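Local coordinates for peptidoglycan recognition protein-LC isoform LCx (Drosophila melanogaster, PDB 2F2L) that binds a monomeric anhydro-muropeptide fragment of meso-diaminopimelic acid-type peptidoglycan through an extracellular domain of the N-acetylmuramoyl-L-alanine amidase family, at residues N26-S31 with K129-N134; N49-F54 with D62-N67; I97-I102 with Q119-E124; R113-C118 with K158-W163. All blocks are in the same frame, centred on the assembly; numbering follows the deposited sequence.

In the fold
Followed from the N terminus, the chain first lays down strand 25-32, which waits about a hundred residues for contact 1 to bring 129-134 back to its beginning. Within that long loop, contact 2 ties helix 41-58 to the segment just after it on the ligand side, and later contact 3 packs helix 112-127 on strand 97-101, the neighbour of strand 25-32 in the sheet. Contact 4 opens on the same helix but closes at the C-terminal tail, 158-163, so it crosses both contact 3 and contact 1. Contacts 1, 3 and 4 join the sheet, helix 112-127 and the tail, whereas contact 2 lies on the opposite side of the chain's centre from contacts 1 and 4.

Contact 1 (N26-S31 with K129-N134); sequences NRVVIS and KKLTTN. With SO4 (sulfate ion), chain F.
Val28 and Leu131 meet where a strand of the amidase-type mixed sheet is approached by the connection that follows helix 112-127. The apolar part of the contact is small and specific. Val28 CG2 lies 3.7 Å from Leu131 CD2 and 4.0 Å from Leu131 CD1, with the two side chains crossing at about a right angle, so a single methyl meets the fork of the leucine. Val28 has its CG1 anti to the backbone N (chi1 171°), which leaves CG2 beside that N and anti to the carbonyl carbon, and this is the branch that meets Leu131. A beta-branched valine suits the extended backbone here, while the longer leucine bridges the gap from its own segment; Ile99 and Leu137 on the adjoining strands also pack on Val28.

No direct hydrogen bond joins the segments. The backbones are nearest at Asn26 and Thr132, CA to CA 5.1 Å. The backbone bonds of strand 25-32 go to strands 97-101 and 135-139 on its two sides, among them Ile97 and Arg136. Lys129, just past helix 112-127, has positive phi in a Schellman motif that terminates the helix.

One water links the segments, donating to Asn134 O and receiving a weak bond from Asn26 ND2. Separately, Arg27, whose CB points away from 129-134, holds a sulfate probably taken from the crystallisation liquor. Sulfate O4 is the nearer oxygen, 2.9 Å from Arg27 NH2, but the clear hydrogen bond runs from Arg27 NH2 to sulfate O3 at 3.2 Å, with an N-H...O angle of 155°.

Contact 2 (N49-F54 with D62-N67); sequences NVVQSF and DHIGYN. With MLD (glcnac(beta1-4)-murnac(1,6-anhydro)-L-ala-gamma-D-glu-meso-a2pm-D-ala), chain G.
Val51 and Ile64 form the apolar core of a buried contact between helix 41-58 and the loop after it, on the wall of the muropeptide-binding groove. Val51 CG1 touches Ile64 CD1 at 3.8 Å and Tyr66 CE2 at 3.9 Å, so one methyl is shared by an aliphatic tip and a ring. Ile64, with CG1 anti to its own nitrogen (chi1 -165°), runs out over the helix and lies across the base of Gln52 at about a right angle.

Among the polar groups, Gln52 extends past Ile64 until its amide is nearly coplanar with the His63 imidazole, the planes 24° apart; Gln52 NE2 lies 3.2 Å from His63 ND1, at the ring edge. Gln52 OE1 accepts from the backbone N of Arg12, which helps fix the amide's turn.

Ligand contacts come from both segments. Tyr66 OH donates to ligand carbonyl OAM at 2.6 Å; OAM lies at the ring edge, in its plane. Asp62 N gives a nearly straight bond (169°) to OBV of the diaminopimelate carboxylate at 2.8 Å. Val51 CG1 packs on the acetyl methyl CAF at 3.9 Å, and Phe54 CE2 lies near the anhydro-bridge oxygen. Val50, Val51 and Phe54 also pack on the other protein chain.

Val51 thus serves loop and ligand alike, while the Tyr66 hydroxyl and Asp62 N bind oxygens at separated points, probably helping to select the muropeptide.

Contact 3 (I97-I102 with Q119-E124); sequences IGISFI and QLLLQE
Helix-on-sheet packing in the amidase-like alpha/beta domain brings Ile99 of strand 97-101 up against Leu121 and Leu122 of helix 112-127. A single methyl does the work on the strand side: Ile99 CD1 lies 3.9 Å from Leu121 CD2 and 3.8 Å from Leu122 CD2, touching the CD2 methyls of two consecutive leucines. With Leu121 the side chains reach toward each other tip to tip, whereas Leu122 passes Ile99 at a slant.

The two leucines manage this from neighbouring positions by different first torsions. Leu121 carries CG anti to its nitrogen (chi1 176°), while Leu122 swings CG back beside its nitrogen (chi1 -66°), so both CD2 methyls end at the same isoleucine. Ile99 in turn reaches out with its CG1-CD1 arm, and together with Leu121 it bridges the 9.4 Å between the CA atoms of Ile99 and Leu121. Its beta branch suits the strand and the flexible reach of leucine suits the helix; no hydrogen bond crosses, and the join is wholly apolar.

Around this point Ile30 of strand 25-32 and Val70 of strand 68-70 also touch Ile99. Leu121 leans further onto Phe68 and Leu122 onto Val28, so the helix lies across several strands of the sheet.

Contact 4 (R113-C118 with K158-W163); sequences RQLEAC and KKWPHW
A sulfur-aromatic contact joins Cys118 of helix 112-127 to Trp160, which projects from the tail after helix 151-157 at the first position of a type I beta turn. The thiol sulfur approaches the indole at its rim: Cys118 SG is 5.2 Å from the centre of the six-membered ring and 88° off the ring normal, practically in the ring plane. It lies 4.0 Å from Trp160 CH2, with CZ3 just as near. CB of Cys118 points toward Trp160, and SG, anti to the backbone N (chi1 -175°), carries on to the ring edge; a small polarisable group fits well against the ring's C-H edge.

One helical turn earlier, Leu115 CD2 makes apolar contact with Trp160 CZ2 at 4.0 Å, the two side chains crossing at a slant with CD2 beside CZ2. Leu122 and Gln119 of the same helix also touch the ring, so the indole covers parts of two turns of the helix. Beneath this helix, Phe101 of strand 97-101 packs on both Leu115 and Cys118.

The tail keeps its shape through the turn. Pro161 supplies a restricted phi suited to the second position, His162 stacks on Tyr135, and the turn is closed by Trp163 N donating to Trp160 O at 3.0 Å.

Contact 1 (N26-S31 with K129-N134)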
# COMPACT_ATOMS: atom_id res chain seq x y z
N ASN B 26 6.35 10.01 27.35
CA ASN B 26 5.24 9.32 28.00
C ASN B 26 4.02 9.06 27.12
O ASN B 26 2.91 8.89 27.63
CB ASN B 26 4.88 9.98 29.33
CG ASN B 26 3.83 11.01 29.20
OD1 ASN B 26 3.96 11.95 28.40
ND2 ASN B 26 2.76 10.86 29.99
N ARG B 27 4.26 8.98 25.81
CA ARG B 27 3.22 8.60 24.85
C ARG B 27 3.78 7.57 23.88
O ARG B 27 4.88 7.75 23.36
CB ARG B 27 2.74 9.84 24.08
CG ARG B 27 1.65 9.60 23.07
CD ARG B 27 1.33 10.89 22.27
NE ARG B 27 1.09 12.04 23.14
CZ ARG B 27 1.48 13.30 22.90
NH1 ARG B 27 2.20 13.62 21.82
NH2 ARG B 27 1.17 14.25 23.77
N VAL B 28 3.04 6.48 23.67
CA VAL B 28 3.34 5.47 22.65
C VAL B 28 2.12 5.34 21.74
O VAL B 28 0.99 5.28 22.22
CB VAL B 28 3.65 4.09 23.27
CG1 VAL B 28 3.74 2.99 22.18
CG2 VAL B 28 4.93 4.13 24.07
N VAL B 29 2.37 5.27 20.42
CA VAL B 29 1.32 5.14 19.43
C VAL B 29 1.55 3.88 18.60
O VAL B 29 2.58 3.73 17.94
CB VAL B 29 1.25 6.38 18.52
CG1 VAL B 29 0.11 6.22 17.51
CG2 VAL B 29 1.04 7.64 19.35
N ILE B 30 0.61 2.95 18.67
CA ILE B 30 0.70 1.69 17.93
C ILE B 30 -0.03 1.78 16.58
O ILE B 30 -1.23 2.10 16.52
CB ILE B 30 0.10 0.52 18.75
CG1 ILE B 30 0.85 0.34 20.09
CG2 ILE B 30 0.03 -0.77 17.92
CD1 ILE B 30 2.35 0.25 19.99
N SER B 31 0.70 1.46 15.52
CA SER B 31 0.15 1.40 14.16
C SER B 31 0.36 0.01 13.57
O SER B 31 0.97 -0.86 14.21
CB SER B 31 0.83 2.44 13.27
OG SER B 31 2.25 2.24 13.22
N LYS B 129 14.78 4.30 30.62
CA LYS B 129 14.31 5.67 30.83
C LYS B 129 14.03 6.45 29.54
O LYS B 129 14.08 7.68 29.53
CB LYS B 129 15.31 6.47 31.68
CG LYS B 129 14.97 6.54 33.13
CD LYS B 129 15.17 5.22 33.84
CE LYS B 129 15.43 5.46 35.32
NZ LYS B 129 14.72 4.45 36.13
N LYS B 130 13.74 5.74 28.45
CA LYS B 130 13.30 6.39 27.23
C LYS B 130 11.82 6.70 27.35
O LYS B 130 11.34 7.70 26.80
CB LYS B 130 13.56 5.53 26.00
CG LYS B 130 15.02 5.11 25.83
CD LYS B 130 15.96 6.30 25.60
CE LYS B 130 17.36 5.81 25.28
NZ LYS B 130 18.23 6.86 24.67
N LEU B 131 11.12 5.84 28.09
CA LEU B 131 9.70 6.01 28.38
C LEU B 131 9.49 6.21 29.87
O LEU B 131 10.17 5.61 30.67
CB LEU B 131 8.91 4.76 27.96
CG LEU B 131 8.77 4.40 26.48
CD1 LEU B 131 8.08 3.02 26.34
CD2 LEU B 131 8.00 5.46 25.75
N THR B 132 8.50 7.03 30.23
CA THR B 132 8.09 7.14 31.62
C THR B 132 7.54 5.80 32.11
O THR B 132 7.06 4.97 31.31
CB THR B 132 6.98 8.17 31.78
OG1 THR B 132 5.91 7.85 30.89
CG2 THR B 132 7.50 9.58 31.50
N THR B 133 7.60 5.62 33.43
CA THR B 133 7.04 4.46 34.11
C THR B 133 5.52 4.38 33.89
O THR B 133 4.97 3.29 33.78
CB THR B 133 7.36 4.53 35.64
OG1 THR B 133 8.78 4.40 35.83
CG2 THR B 133 6.65 3.44 36.41
N ASN B 134 4.85 5.53 33.80
CA ASN B 134 3.39 5.56 33.56
C ASN B 134 2.99 6.08 32.17
O ASN B 134 2.00 6.83 32.03
CB ASN B 134 2.71 6.37 34.67
CG ASN B 134 3.26 7.79 34.81
OD1 ASN B 134 4.29 8.14 34.21
ND2 ASN B 134 2.58 8.62 35.60
S SO4 F . 0.33 17.59 22.60
O1 SO4 F . -0.19 18.16 21.36
O2 SO4 F . 0.37 18.61 23.65
O3 SO4 F . 1.69 17.09 22.38
O4 SO4 F . -0.56 16.51 23.03
O HOH W 1 0.93 9.46 32.18

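Contact 2 (N49-F54 with D62-N67)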
# COMPACT_ATOMS: atom_id res chain seq x y z
N ASN B 49 12.37 -2.39 4.23
CA ASN B 49 12.96 -1.63 3.13
C ASN B 49 11.92 -0.95 2.23
O ASN B 49 12.08 0.21 1.87
CB ASN B 49 13.90 -2.51 2.31
CG ASN B 49 15.27 -2.64 2.96
OD1 ASN B 49 15.67 -3.72 3.41
ND2 ASN B 49 15.98 -1.52 3.06
N VAL B 50 10.86 -1.67 1.87
CA VAL B 50 9.79 -1.10 1.05
C VAL B 50 9.10 0.03 1.81
O VAL B 50 8.84 1.07 1.23
CB VAL B 50 8.77 -2.17 0.59
CG1 VAL B 50 7.65 -1.53 -0.21
CG2 VAL B 50 9.47 -3.22 -0.29
N VAL B 51 8.81 -0.18 3.09
CA VAL B 51 8.25 0.88 3.93
C VAL B 51 9.15 2.12 3.93
O VAL B 51 8.65 3.24 3.79
CB VAL B 51 7.96 0.42 5.39
CG1 VAL B 51 7.60 1.62 6.31
CG2 VAL B 51 6.82 -0.63 5.42
N GLN B 52 10.47 1.93 4.07
CA GLN B 52 11.40 3.07 4.09
C GLN B 52 11.37 3.86 2.78
O GLN B 52 11.36 5.10 2.78
CB GLN B 52 12.84 2.63 4.41
CG GLN B 52 13.80 3.83 4.46
CD GLN B 52 15.18 3.49 4.94
OE1 GLN B 52 15.81 2.55 4.44
NE2 GLN B 52 15.70 4.29 5.88
N SER B 53 11.32 3.14 1.67
CA SER B 53 11.20 3.75 0.35
C SER B 53 9.89 4.54 0.19
O SER B 53 9.87 5.65 -0.33
CB SER B 53 11.28 2.66 -0.72
OG SER B 53 11.32 3.28 -1.99
N PHE B 54 8.80 3.95 0.63
CA PHE B 54 7.50 4.63 0.64
C PHE B 54 7.54 5.96 1.42
O PHE B 54 7.03 6.99 0.98
CB PHE B 54 6.44 3.70 1.24
CG PHE B 54 5.04 4.10 0.95
CD1 PHE B 54 4.54 4.00 -0.34
CD2 PHE B 54 4.21 4.56 1.95
CE1 PHE B 54 3.24 4.37 -0.62
CE2 PHE B 54 2.91 4.93 1.67
CZ PHE B 54 2.43 4.85 0.39
N ASP B 62 12.30 12.36 5.63
CA ASP B 62 13.76 12.31 5.83
C ASP B 62 14.30 10.95 6.32
O ASP B 62 15.52 10.72 6.37
CB ASP B 62 14.15 13.42 6.80
CG ASP B 62 14.01 14.81 6.19
OD1 ASP B 62 14.24 14.96 4.96
OD2 ASP B 62 13.70 15.76 6.95
N HIS B 63 13.40 10.04 6.65
CA HIS B 63 13.76 8.71 7.14
C HIS B 63 12.47 7.89 7.17
O HIS B 63 11.36 8.42 7.00
CB HIS B 63 14.36 8.81 8.56
CG HIS B 63 15.30 7.70 8.92
ND1 HIS B 63 15.37 6.51 8.22
CD2 HIS B 63 16.18 7.57 9.94
CE1 HIS B 63 16.27 5.72 8.77
NE2 HIS B 63 16.78 6.34 9.82
N ILE B 64 12.60 6.60 7.41
CA ILE B 64 11.43 5.79 7.74
C ILE B 64 10.74 6.47 8.94
O ILE B 64 11.39 6.99 9.85
CB ILE B 64 11.84 4.35 8.05
CG1 ILE B 64 10.63 3.42 8.04
CG2 ILE B 64 12.57 4.25 9.40
CD1 ILE B 64 11.02 1.97 7.97
N GLY B 65 9.41 6.49 8.89
CA GLY B 65 8.61 7.31 9.79
C GLY B 65 8.50 6.78 11.20
O GLY B 65 8.32 7.54 12.12
N TYR B 66 8.61 5.47 11.37
CA TYR B 66 8.42 4.87 12.68
C TYR B 66 9.68 4.96 13.55
O TYR B 66 10.80 5.05 13.05
CB TYR B 66 7.98 3.42 12.54
CG TYR B 66 6.75 3.23 11.66
CD1 TYR B 66 5.53 3.83 11.99
CD2 TYR B 66 6.81 2.48 10.49
CE1 TYR B 66 4.39 3.67 11.19
CE2 TYR B 66 5.68 2.29 9.67
CZ TYR B 66 4.48 2.89 10.03
OH TYR B 66 3.37 2.72 9.25
N ASN B 67 9.50 4.95 14.86
CA ASN B 67 10.64 4.79 15.73
C ASN B 67 11.10 3.34 15.71
O ASN B 67 12.31 3.07 15.63
CB ASN B 67 10.29 5.29 17.13
CG ASN B 67 10.03 6.76 17.12
OD1 ASN B 67 11.03 7.53 17.02
ND2 ASN B 67 8.85 7.13 17.15
CAA MLD G . -5.73 -0.46 6.75
CAB MLD G . -5.32 0.95 7.16
OAC MLD G . -4.75 1.14 8.23
N2 MLD G . -5.61 1.90 6.28
C2 MLD G . -5.34 3.32 6.49
C3 MLD G . -6.66 4.06 6.24
O3 MLD G . -7.71 3.64 7.12
C4 MLD G . -6.44 5.57 6.27
O4 MLD G . -7.65 6.17 5.84
C5 MLD G . -5.32 5.95 5.29
C6 MLD G . -4.89 7.43 5.30
O6 MLD G . -4.00 7.65 4.16
O5 MLD G . -4.15 5.24 5.69
C1 MLD G . -4.28 3.81 5.52
O1 MLD G . -3.06 3.21 5.86
CA4 MLD G . -2.04 3.45 4.86
CA5 MLD G . -2.18 2.66 3.55
OA5 MLD G . -1.04 1.78 3.26
CA6 MLD G . -1.98 3.74 2.55
OA6 MLD G . -0.57 3.88 2.47
CA1 MLD G . 0.02 2.75 3.17
CA2 MLD G . 0.42 3.22 4.58
NAD MLD G . 1.55 2.41 5.08
CAE MLD G . 2.69 2.93 5.48
CAF MLD G . 3.72 1.92 5.94
OAG MLD G . 2.92 4.14 5.52
CA3 MLD G . -0.74 3.08 5.56
OAH MLD G . -0.59 3.97 6.73
CAI MLD G . -0.08 3.31 7.91
CAJ MLD G . -1.19 2.76 8.79
CAL MLD G . 0.74 4.32 8.74
OAM MLD G . 1.18 3.94 9.82
N MLD G . 0.94 5.55 8.25
CA MLD G . 1.73 6.58 8.93
CB MLD G . 3.17 6.39 8.44
C MLD G . 1.22 7.95 8.43
O MLD G . 1.13 8.17 7.22
NAN MLD G . 0.87 8.79 9.40
CAO MLD G . 0.35 10.15 9.19
CAP MLD G . -0.92 10.41 10.05
OBA MLD G . -1.20 11.60 10.26
OAQ MLD G . -1.58 9.45 10.52
CBB MLD G . 1.38 11.16 9.70
CBC MLD G . 2.66 11.24 8.90
CBD MLD G . 3.55 12.35 9.49
OBE MLD G . 3.45 12.69 10.67
NBF MLD G . 4.40 12.89 8.65
CBG MLD G . 5.32 13.96 9.05
CBH MLD G . 4.53 15.25 9.35
OBI MLD G . 3.62 15.62 8.60
NBJ MLD G . 4.86 15.87 10.48
CBK MLD G . 4.24 17.13 10.94
CBL MLD G . 5.36 18.17 11.14
CBM MLD G . 3.47 17.00 12.27
OBO MLD G . 3.80 16.08 13.06
OBN MLD G . 2.57 17.85 12.47
CBP MLD G . 6.36 14.16 7.93
CBQ MLD G . 7.57 14.97 8.41
CBR MLD G . 8.66 15.03 7.33
CBS MLD G . 10.05 15.32 7.89
CBT MLD G . 10.57 14.07 8.62
OBV MLD G . 10.93 13.12 7.91
OBU MLD G . 10.61 14.10 9.87
NBW MLD G . 9.99 16.45 8.82

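Contact 3 (I97-I102 with Q119-E124)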
# COMPACT_ATOMS: atom_id res chain seq x y z
N ILE B 97 6.53 7.83 20.96
CA ILE B 97 7.23 6.75 20.28
C ILE B 97 6.20 6.01 19.42
O ILE B 97 5.17 5.55 19.93
CB ILE B 97 7.88 5.78 21.30
CG1 ILE B 97 9.08 6.45 21.98
CG2 ILE B 97 8.30 4.49 20.66
CD1 ILE B 97 10.24 6.77 21.04
N GLY B 98 6.46 5.94 18.12
CA GLY B 98 5.60 5.23 17.17
C GLY B 98 6.17 3.86 16.83
O GLY B 98 7.27 3.74 16.30
N ILE B 99 5.41 2.83 17.16
CA ILE B 99 5.78 1.44 16.89
C ILE B 99 4.73 0.86 15.91
O ILE B 99 3.52 0.95 16.14
CB ILE B 99 5.78 0.62 18.19
CG1 ILE B 99 6.78 1.21 19.19
CG2 ILE B 99 6.07 -0.83 17.91
CD1 ILE B 99 6.60 0.72 20.59
N SER B 100 5.21 0.32 14.79
CA SER B 100 4.31 -0.25 13.79
C SER B 100 4.44 -1.76 13.76
O SER B 100 5.56 -2.28 13.67
CB SER B 100 4.62 0.31 12.40
OG SER B 100 3.55 0.02 11.51
N PHE B 101 3.32 -2.47 13.82
CA PHE B 101 3.33 -3.92 13.59
C PHE B 101 3.36 -4.15 12.08
O PHE B 101 2.54 -3.58 11.36
CB PHE B 101 2.09 -4.59 14.18
CG PHE B 101 2.17 -4.82 15.67
CD1 PHE B 101 2.38 -3.75 16.55
CD2 PHE B 101 2.00 -6.09 16.20
CE1 PHE B 101 2.46 -3.95 17.93
CE2 PHE B 101 2.07 -6.30 17.59
CZ PHE B 101 2.29 -5.21 18.45
N ILE B 102 4.32 -4.95 11.62
CA ILE B 102 4.46 -5.23 10.20
C ILE B 102 3.33 -6.17 9.82
O ILE B 102 3.23 -7.30 10.35
CB ILE B 102 5.83 -5.84 9.85
CG1 ILE B 102 6.98 -4.91 10.27
CG2 ILE B 102 5.92 -6.11 8.35
CD1 ILE B 102 8.38 -5.53 10.06
N GLN B 119 5.87 -6.19 23.67
CA GLN B 119 5.84 -6.10 25.13
C GLN B 119 7.25 -5.91 25.68
O GLN B 119 7.48 -5.08 26.57
CB GLN B 119 5.12 -7.33 25.75
CG GLN B 119 3.62 -7.35 25.42
CD GLN B 119 2.86 -8.63 25.78
OE1 GLN B 119 3.43 -9.70 26.00
NE2 GLN B 119 1.54 -8.51 25.81
N LEU B 120 8.21 -6.65 25.12
CA LEU B 120 9.61 -6.56 25.55
C LEU B 120 10.23 -5.22 25.18
O LEU B 120 11.00 -4.66 25.93
CB LEU B 120 10.44 -7.70 24.96
CG LEU B 120 10.22 -9.12 25.48
CD1 LEU B 120 11.04 -10.10 24.68
CD2 LEU B 120 10.55 -9.27 26.98
N LEU B 121 9.89 -4.72 23.99
CA LEU B 121 10.37 -3.43 23.54
C LEU B 121 9.93 -2.32 24.50
O LEU B 121 10.75 -1.51 24.94
CB LEU B 121 9.86 -3.15 22.12
CG LEU B 121 10.19 -1.80 21.51
CD1 LEU B 121 11.67 -1.55 21.50
CD2 LEU B 121 9.61 -1.77 20.12
N LEU B 122 8.64 -2.31 24.85
CA LEU B 122 8.10 -1.32 25.78
C LEU B 122 8.76 -1.42 27.16
O LEU B 122 9.11 -0.41 27.77
CB LEU B 122 6.58 -1.45 25.89
CG LEU B 122 5.85 -1.10 24.57
CD1 LEU B 122 4.43 -1.55 24.61
CD2 LEU B 122 5.91 0.38 24.27
N GLN B 123 8.94 -2.64 27.66
CA GLN B 123 9.61 -2.81 28.95
C GLN B 123 11.06 -2.34 28.90
O GLN B 123 11.57 -1.80 29.87
CB GLN B 123 9.47 -4.25 29.44
CG GLN B 123 8.05 -4.50 29.95
CD GLN B 123 7.73 -5.93 30.23
OE1 GLN B 123 8.62 -6.77 30.45
NE2 GLN B 123 6.44 -6.25 30.23
N GLU B 124 11.71 -2.49 27.75
CA GLU B 124 13.07 -2.05 27.60
C GLU B 124 13.13 -0.52 27.62
O GLU B 124 13.99 0.06 28.28
CB GLU B 124 13.68 -2.63 26.32
CG GLU B 124 15.14 -2.25 26.06
CD GLU B 124 16.15 -3.15 26.78
OE1 GLU B 124 15.75 -4.01 27.61
OE2 GLU B 124 17.35 -3.00 26.51

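Contact 4 (R113-C118 with K158-W163)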
# COMPACT_ATOMS: atom_id res chain seq x y z
N ARG B 113 4.66 -14.17 18.65
CA ARG B 113 6.01 -13.61 18.70
C ARG B 113 6.03 -12.11 18.53
O ARG B 113 6.79 -11.40 19.20
CB ARG B 113 6.90 -14.30 17.64
CG ARG B 113 7.44 -15.61 18.13
CD ARG B 113 7.79 -16.59 17.03
NE ARG B 113 8.97 -16.19 16.28
CZ ARG B 113 10.04 -16.94 16.01
NH1 ARG B 113 10.17 -18.19 16.44
NH2 ARG B 113 11.01 -16.41 15.27
N GLN B 114 5.14 -11.61 17.68
CA GLN B 114 5.03 -10.17 17.42
C GLN B 114 4.56 -9.44 18.68
O GLN B 114 5.11 -8.37 19.07
CB GLN B 114 4.07 -9.96 16.25
CG GLN B 114 4.33 -8.79 15.40
CD GLN B 114 3.45 -8.74 14.18
OE1 GLN B 114 2.47 -9.46 14.07
NE2 GLN B 114 3.79 -7.85 13.25
N LEU B 115 3.55 -10.00 19.33
CA LEU B 115 3.03 -9.42 20.57
C LEU B 115 4.09 -9.46 21.68
O LEU B 115 4.32 -8.47 22.37
CB LEU B 115 1.75 -10.14 21.00
CG LEU B 115 0.53 -9.87 20.14
CD1 LEU B 115 -0.60 -10.85 20.44
CD2 LEU B 115 0.04 -8.42 20.30
N GLU B 116 4.77 -10.59 21.82
CA GLU B 116 5.86 -10.73 22.79
C GLU B 116 6.98 -9.70 22.54
O GLU B 116 7.46 -9.05 23.49
CB GLU B 116 6.39 -12.17 22.80
CG GLU B 116 5.46 -13.14 23.57
CD GLU B 116 5.86 -14.60 23.47
OE1 GLU B 116 6.79 -14.94 22.69
OE2 GLU B 116 5.23 -15.41 24.17
N ALA B 117 7.38 -9.52 21.28
CA ALA B 117 8.42 -8.54 20.93
C ALA B 117 8.05 -7.11 21.34
O ALA B 117 8.86 -6.38 21.89
CB ALA B 117 8.71 -8.58 19.44
N CYS B 118 6.82 -6.72 21.07
CA CYS B 118 6.34 -5.38 21.41
C CYS B 118 6.30 -5.17 22.93
O CYS B 118 6.65 -4.10 23.42
CB CYS B 118 4.97 -5.15 20.79
SG CYS B 118 4.36 -3.50 21.00
N LYS B 158 -6.14 -2.30 23.52
CA LYS B 158 -7.13 -1.69 24.42
C LYS B 158 -7.18 -2.36 25.79
O LYS B 158 -7.64 -1.75 26.73
CB LYS B 158 -8.54 -1.74 23.83
CG LYS B 158 -8.94 -0.50 23.06
CD LYS B 158 -10.43 -0.51 22.69
CE LYS B 158 -11.31 -0.26 23.91
NZ LYS B 158 -12.62 0.34 23.55
N LYS B 159 -6.75 -3.61 25.89
CA LYS B 159 -6.72 -4.34 27.17
C LYS B 159 -5.36 -4.32 27.87
O LYS B 159 -5.21 -4.94 28.93
CB LYS B 159 -7.13 -5.79 26.95
CG LYS B 159 -8.55 -5.96 26.48
CD LYS B 159 -8.71 -7.31 25.84
CE LYS B 159 -10.16 -7.65 25.54
NZ LYS B 159 -10.24 -8.44 24.29
N TRP B 160 -4.39 -3.62 27.29
CA TRP B 160 -3.08 -3.46 27.92
C TRP B 160 -3.13 -2.38 29.01
O TRP B 160 -3.83 -1.37 28.86
CB TRP B 160 -2.02 -3.13 26.87
CG TRP B 160 -1.63 -4.29 25.99
CD1 TRP B 160 -2.21 -5.53 25.95
CD2 TRP B 160 -0.59 -4.31 25.00
NE1 TRP B 160 -1.58 -6.32 25.02
CE2 TRP B 160 -0.58 -5.59 24.42
CE3 TRP B 160 0.35 -3.36 24.55
CZ2 TRP B 160 0.32 -5.96 23.41
CZ3 TRP B 160 1.24 -3.72 23.55
CH2 TRP B 160 1.22 -5.01 22.99
N PRO B 161 -2.38 -2.58 30.10
CA PRO B 161 -2.52 -1.70 31.26
C PRO B 161 -2.20 -0.22 30.98
O PRO B 161 -2.81 0.67 31.59
CB PRO B 161 -1.54 -2.29 32.28
CG PRO B 161 -1.36 -3.72 31.83
CD PRO B 161 -1.35 -3.61 30.35
N HIS B 162 -1.28 0.05 30.05
CA HIS B 162 -0.93 1.44 29.74
C HIS B 162 -1.88 2.13 28.76
O HIS B 162 -1.74 3.34 28.51
CB HIS B 162 0.50 1.50 29.22
CG HIS B 162 1.53 1.20 30.27
ND1 HIS B 162 2.15 2.18 31.01
CD2 HIS B 162 2.03 0.02 30.72
CE1 HIS B 162 2.99 1.63 31.87
NE2 HIS B 162 2.95 0.32 31.70
N TRP B 163 -2.84 1.39 28.20
CA TRP B 163 -3.77 1.97 27.23
C TRP B 163 -4.52 3.13 27.88
O TRP B 163 -4.88 3.07 29.05
CB TRP B 163 -4.74 0.93 26.66
CG TRP B 163 -5.73 1.56 25.68
CD1 TRP B 163 -5.47 1.95 24.38
CD2 TRP B 163 -7.10 1.90 25.93
NE1 TRP B 163 -6.60 2.50 23.83
CE2 TRP B 163 -7.61 2.48 24.75
CE3 TRP B 163 -7.95 1.77 27.03
CZ2 TRP B 163 -8.92 2.93 24.65
CZ3 TRP B 163 -9.26 2.21 26.93
CH2 TRP B 163 -9.73 2.78 25.75